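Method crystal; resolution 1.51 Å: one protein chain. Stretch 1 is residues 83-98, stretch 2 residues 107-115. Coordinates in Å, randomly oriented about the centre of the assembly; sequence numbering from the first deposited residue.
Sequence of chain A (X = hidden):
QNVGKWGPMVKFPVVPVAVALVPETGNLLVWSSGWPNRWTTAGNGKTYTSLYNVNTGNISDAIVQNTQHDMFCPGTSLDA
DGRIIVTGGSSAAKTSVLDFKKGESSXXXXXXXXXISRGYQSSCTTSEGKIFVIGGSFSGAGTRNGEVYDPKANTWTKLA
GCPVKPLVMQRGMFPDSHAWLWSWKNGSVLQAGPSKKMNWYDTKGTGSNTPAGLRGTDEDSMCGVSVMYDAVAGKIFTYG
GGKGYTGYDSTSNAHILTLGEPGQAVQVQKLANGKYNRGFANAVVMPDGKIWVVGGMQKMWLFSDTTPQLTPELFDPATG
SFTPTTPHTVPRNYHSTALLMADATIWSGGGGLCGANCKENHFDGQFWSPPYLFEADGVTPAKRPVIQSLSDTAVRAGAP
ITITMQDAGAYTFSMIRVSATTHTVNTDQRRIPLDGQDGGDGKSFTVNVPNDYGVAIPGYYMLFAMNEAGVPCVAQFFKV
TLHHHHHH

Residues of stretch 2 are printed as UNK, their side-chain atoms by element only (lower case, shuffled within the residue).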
# COMPACT_ATOMS: atom_id res chain seq x y z
N ARG A 83 -2.58 -4.84 13.69
CA ARG A 83 -3.64 -3.89 13.93
C ARG A 83 -3.54 -2.80 12.89
O ARG A 83 -2.42 -2.41 12.52
CB ARG A 83 -3.45 -3.29 15.33
CG ARG A 83 -3.56 -4.37 16.40
CD ARG A 83 -3.65 -3.73 17.77
NE ARG A 83 -2.59 -2.79 17.97
CZ ARG A 83 -2.55 -1.80 18.86
NH1 ARG A 83 -3.52 -1.66 19.79
NH2 ARG A 83 -1.51 -1.02 18.91
N ILE A 84 -4.70 -2.37 12.40
CA ILE A 84 -4.79 -1.25 11.42
C ILE A 84 -4.96 0.05 12.18
O ILE A 84 -5.95 0.24 12.88
CB ILE A 84 -5.93 -1.47 10.45
CG1 ILE A 84 -5.90 -2.83 9.79
CG2 ILE A 84 -5.92 -0.32 9.44
CD1 ILE A 84 -7.15 -3.21 9.13
N ILE A 85 -3.95 0.87 12.11
CA ILE A 85 -3.91 2.16 12.78
C ILE A 85 -4.21 3.27 11.79
O ILE A 85 -3.44 3.46 10.82
CB ILE A 85 -2.61 2.36 13.50
CG1 ILE A 85 -2.40 1.29 14.65
CG2 ILE A 85 -2.52 3.79 14.11
CD1 ILE A 85 -1.10 1.37 15.42
N VAL A 86 -5.30 4.03 11.98
CA VAL A 86 -5.76 5.05 11.09
C VAL A 86 -5.71 6.40 11.81
O VAL A 86 -6.26 6.53 12.89
CB VAL A 86 -7.14 4.69 10.56
CG1 VAL A 86 -7.69 5.73 9.65
CG2 VAL A 86 -7.17 3.34 9.84
N THR A 87 -5.11 7.39 11.18
CA THR A 87 -4.82 8.68 11.80
C THR A 87 -5.47 9.78 11.03
O THR A 87 -5.34 9.91 9.82
CB THR A 87 -3.34 8.95 11.88
OG1 THR A 87 -2.63 8.58 10.64
CG2 THR A 87 -2.72 8.18 12.98
N GLY A 88 -6.11 10.71 11.77
CA GLY A 88 -6.54 12.00 11.17
C GLY A 88 -7.58 11.85 10.12
O GLY A 88 -8.42 10.94 10.12
N GLY A 89 -7.51 12.77 9.15
CA GLY A 89 -8.52 12.86 8.15
C GLY A 89 -9.62 13.84 8.60
O GLY A 89 -9.29 14.88 9.15
N SER A 90 -10.84 13.50 8.31
CA SER A 90 -11.93 14.45 8.66
C SER A 90 -11.93 14.71 10.17
O SER A 90 -12.10 15.89 10.64
CB SER A 90 -13.24 13.96 8.13
OG SER A 90 -13.36 14.10 6.73
N SER A 91 -11.76 13.67 10.98
CA SER A 91 -11.51 13.89 12.40
C SER A 91 -10.01 14.05 12.62
O SER A 91 -9.25 13.10 12.93
CB SER A 91 -12.18 12.84 13.32
OG SER A 91 -13.49 12.51 12.95
N ALA A 92 -9.53 15.25 12.44
CA ALA A 92 -8.15 15.48 12.18
C ALA A 92 -7.12 15.17 13.25
O ALA A 92 -5.95 14.96 12.97
CB ALA A 92 -7.97 16.91 11.65
N ALA A 93 -7.56 15.14 14.51
CA ALA A 93 -6.60 14.90 15.57
C ALA A 93 -6.58 13.38 15.96
O ALA A 93 -5.68 13.00 16.70
CB ALA A 93 -6.99 15.73 16.84
N LYS A 94 -7.57 12.60 15.52
CA LYS A 94 -7.89 11.26 16.10
C LYS A 94 -6.97 10.14 15.58
O LYS A 94 -6.45 10.18 14.44
CB LYS A 94 -9.33 10.88 15.91
CG LYS A 94 -10.21 11.95 16.65
CD LYS A 94 -11.53 11.47 17.05
CE LYS A 94 -12.05 12.34 18.21
NZ LYS A 94 -13.47 12.04 18.32
N THR A 95 -6.69 9.21 16.45
CA THR A 95 -6.02 7.91 16.10
C THR A 95 -7.00 6.80 16.48
O THR A 95 -7.51 6.78 17.63
CB THR A 95 -4.71 7.74 16.82
OG1 THR A 95 -3.82 8.81 16.55
CG2 THR A 95 -3.99 6.49 16.31
N SER A 96 -7.39 5.94 15.56
CA SER A 96 -8.17 4.79 15.81
C SER A 96 -7.46 3.48 15.44
O SER A 96 -6.58 3.51 14.56
CB SER A 96 -9.38 4.82 15.07
OG SER A 96 -10.20 5.97 15.35
N VAL A 97 -7.91 2.37 16.02
CA VAL A 97 -7.28 1.06 15.80
C VAL A 97 -8.34 0.02 15.60
O VAL A 97 -9.38 -0.00 16.29
CB VAL A 97 -6.18 0.76 16.81
CG1 VAL A 97 -6.70 0.57 18.23
CG2 VAL A 97 -5.41 -0.49 16.38
N LEU A 98 -8.19 -0.86 14.59
CA LEU A 98 -8.93 -2.04 14.46
C LEU A 98 -7.99 -3.21 14.65
O LEU A 98 -7.06 -3.44 13.79
CB LEU A 98 -9.71 -2.16 13.16
CG LEU A 98 -10.47 -3.44 12.93
CD1 LEU A 98 -11.60 -3.61 13.95
CD2 LEU A 98 -11.10 -3.52 11.57
N UNK A 107 -15.73 -2.99 16.99
CA UNK A 107 -15.58 -1.53 16.92
C UNK A 107 -14.13 -1.10 16.77
O UNK A 107 -13.23 -1.66 17.41
c UNK A 107 -16.17 -1.04 18.25
c UNK A 107 -16.47 -3.41 18.23
c UNK A 107 -17.16 -2.15 18.65
N UNK A 108 -13.91 -0.05 15.99
CA UNK A 108 -12.62 0.61 16.02
C UNK A 108 -12.51 1.25 17.37
O UNK A 108 -13.52 1.82 17.89
c UNK A 108 -11.27 1.11 12.71
c UNK A 108 -12.55 1.70 14.95
c UNK A 108 -9.99 1.56 12.92
c UNK A 108 -12.48 1.13 13.52
c UNK A 108 -9.43 0.79 10.74
c UNK A 108 -9.10 1.41 11.94
c UNK A 108 -11.61 0.51 11.51
n UNK A 108 -12.92 0.15 11.55
c UNK A 108 -10.67 0.32 10.48
c UNK A 108 -13.43 0.54 12.80
N UNK A 109 -11.37 1.24 17.96
CA UNK A 109 -11.22 1.90 19.27
C UNK A 109 -10.21 3.03 19.25
O UNK A 109 -9.31 3.09 18.41
c UNK A 109 -11.92 -0.27 20.31
o UNK A 109 -9.53 0.29 20.03
c UNK A 109 -10.86 0.82 20.30
N UNK A 110 -10.22 3.95 20.23
CA UNK A 110 -9.34 5.06 20.19
C UNK A 110 -8.00 4.80 20.73
O UNK A 110 -7.80 4.03 21.66
c UNK A 110 -10.81 5.28 22.03
c UNK A 110 -10.06 6.12 21.11
c UNK A 110 -11.32 4.15 21.20
N UNK A 111 -7.03 5.43 20.13
CA UNK A 111 -5.72 5.62 20.62
C UNK A 111 -5.49 7.07 20.92
O UNK A 111 -6.39 7.87 20.71
c UNK A 111 -4.67 5.01 19.66
c UNK A 111 -4.74 3.49 19.42
c UNK A 111 -3.65 3.04 18.43
c UNK A 111 -4.52 2.71 20.69
N UNK A 112 -4.28 7.42 21.35
CA UNK A 112 -3.94 8.79 21.72
C UNK A 112 -4.11 9.68 20.50
O UNK A 112 -3.68 9.29 19.39
o UNK A 112 -2.07 10.15 22.60
c UNK A 112 -2.55 8.83 22.25
N UNK A 113 -4.63 10.91 20.68
CA UNK A 113 -4.62 11.89 19.62
C UNK A 113 -3.20 12.21 19.20
O UNK A 113 -2.28 12.27 19.93
n UNK A 113 -7.13 14.27 21.02
o UNK A 113 -7.43 12.33 20.00
c UNK A 113 -6.68 13.19 20.37
c UNK A 113 -5.24 13.23 20.17
N UNK A 114 -3.01 12.50 17.90
CA UNK A 114 -1.76 13.06 17.41
C UNK A 114 -1.41 14.42 18.02
O UNK A 114 -2.35 15.11 18.49
c UNK A 114 -1.79 13.18 15.87
c UNK A 114 -1.70 11.83 15.12
c UNK A 114 -3.49 12.62 13.07
s UNK A 114 -1.85 12.08 13.33
N UNK A 115 -0.12 14.71 18.05
CA UNK A 115 0.39 16.04 18.47
C UNK A 115 -0.03 17.14 17.52
O UNK A 115 -0.22 18.27 17.97
o UNK A 115 1.06 15.20 21.83
c UNK A 115 1.87 16.06 18.63
c UNK A 115 2.31 15.13 19.77
n UNK A 115 2.46 16.91 21.39
c UNK A 115 1.91 15.73 21.12
O HOH W 1 -7.70 9.69 19.12

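Position 107 carries three carbons that close a ring onto its own backbone N, the signature of proline: Pro107. The CA-to-CB bond of Pro107 points away from stretch 1, and little of the residue is covered.

Position 108 has one carbon leading into fused five- and six-membered rings of eight carbons and one nitrogen; the six-membered ring lies against Leu98 CB and Val86 CG2, so the residue is tryptophan. Leu98 CB sits 3.5 Å from the centroid of the six-membered ring of Trp108 and almost on its normal, a CH-pi contact. Val86 CG2 reaches Trp108 CZ3 at 3.4 Å and Ile84 CG2 lies 3.9 Å from Trp108 CH2, so the indole spans both strands of the hairpin in stretch 1.

Position 109 has one carbon bearing an oxygen and a carbon, and the oxygen lies near Val97 CG1: threonine. Thr109 pairs with Val97 through two backbone bonds, Val97 N to Thr109 O and Thr109 N to Val97 O, both 2.9 Å, while Val97 CG1 packs 3.4 Å from Thr109 OG1.

At position 110 three carbons again close onto the backbone N, and the CA approaches Thr95 O: proline. Pro110 lacks an amide hydrogen, and it occupies a non-hydrogen-bonded site opposite Ser96, where the pairing asks for none.

Position 111 shows four carbons forked at the second, packed against Val97 CG1 and Thr95 CG2, so leucine. Leu111 N donates to Thr95 O at 2.9 Å; its side chain shares a face with Thr95 and Val97, and Leu111 CG lies 3.7 Å from Val97 CG1.

Position 112 has one carbon and one oxygen, neither touching stretch 1, though the backbone O meets Thr95 OG1: serine. The CA-to-CB bond of Ser112 points away, and the residue contributes its carbonyl: Thr95 OG1 donates to Ser112 O at 2.9 Å.

Position 113 has two carbons, the second carrying oxygen and nitrogen, beside Ala93 and Lys94: asparagine. Asn113 OD1 lies 2.8 Å from the O of a water that also accepts from Thr95 N at 2.9 Å.

Position 114 is an unbranched run of two carbons, sulfur and a carbon; the terminal carbon comes close to Ala92 O and Gly88 N, so the residue is methionine. Met114 N donates to Ala93 O at 3.0 Å, and its thioether extends inward, placing Met114 SD 3.8 Å from Thr87 CB and Met114 CE 3.4 Å from Ala92 O. An ideal CB on Gly88 would fall just 3.1 Å from Met114 CE.

Position 115 has three carbons, the third with oxygen and nitrogen, touching nothing of stretch 1: Gln115.

The contact works as an antiparallel strand addition. The Val97-Thr109 pair, bonded both ways, and the Ser96-Pro110 pair set the register; Leu111 N adds a bond to Thr95 O. Thr95 OG1 and the water extend polar contacts to Ser112 and Asn113. Two long side chains anchor the ends, Trp108 against Leu98 and Val86, Met114 beside Thr87 and Gly88.

Stretch 2 (107-115) PWTPLSNMQ
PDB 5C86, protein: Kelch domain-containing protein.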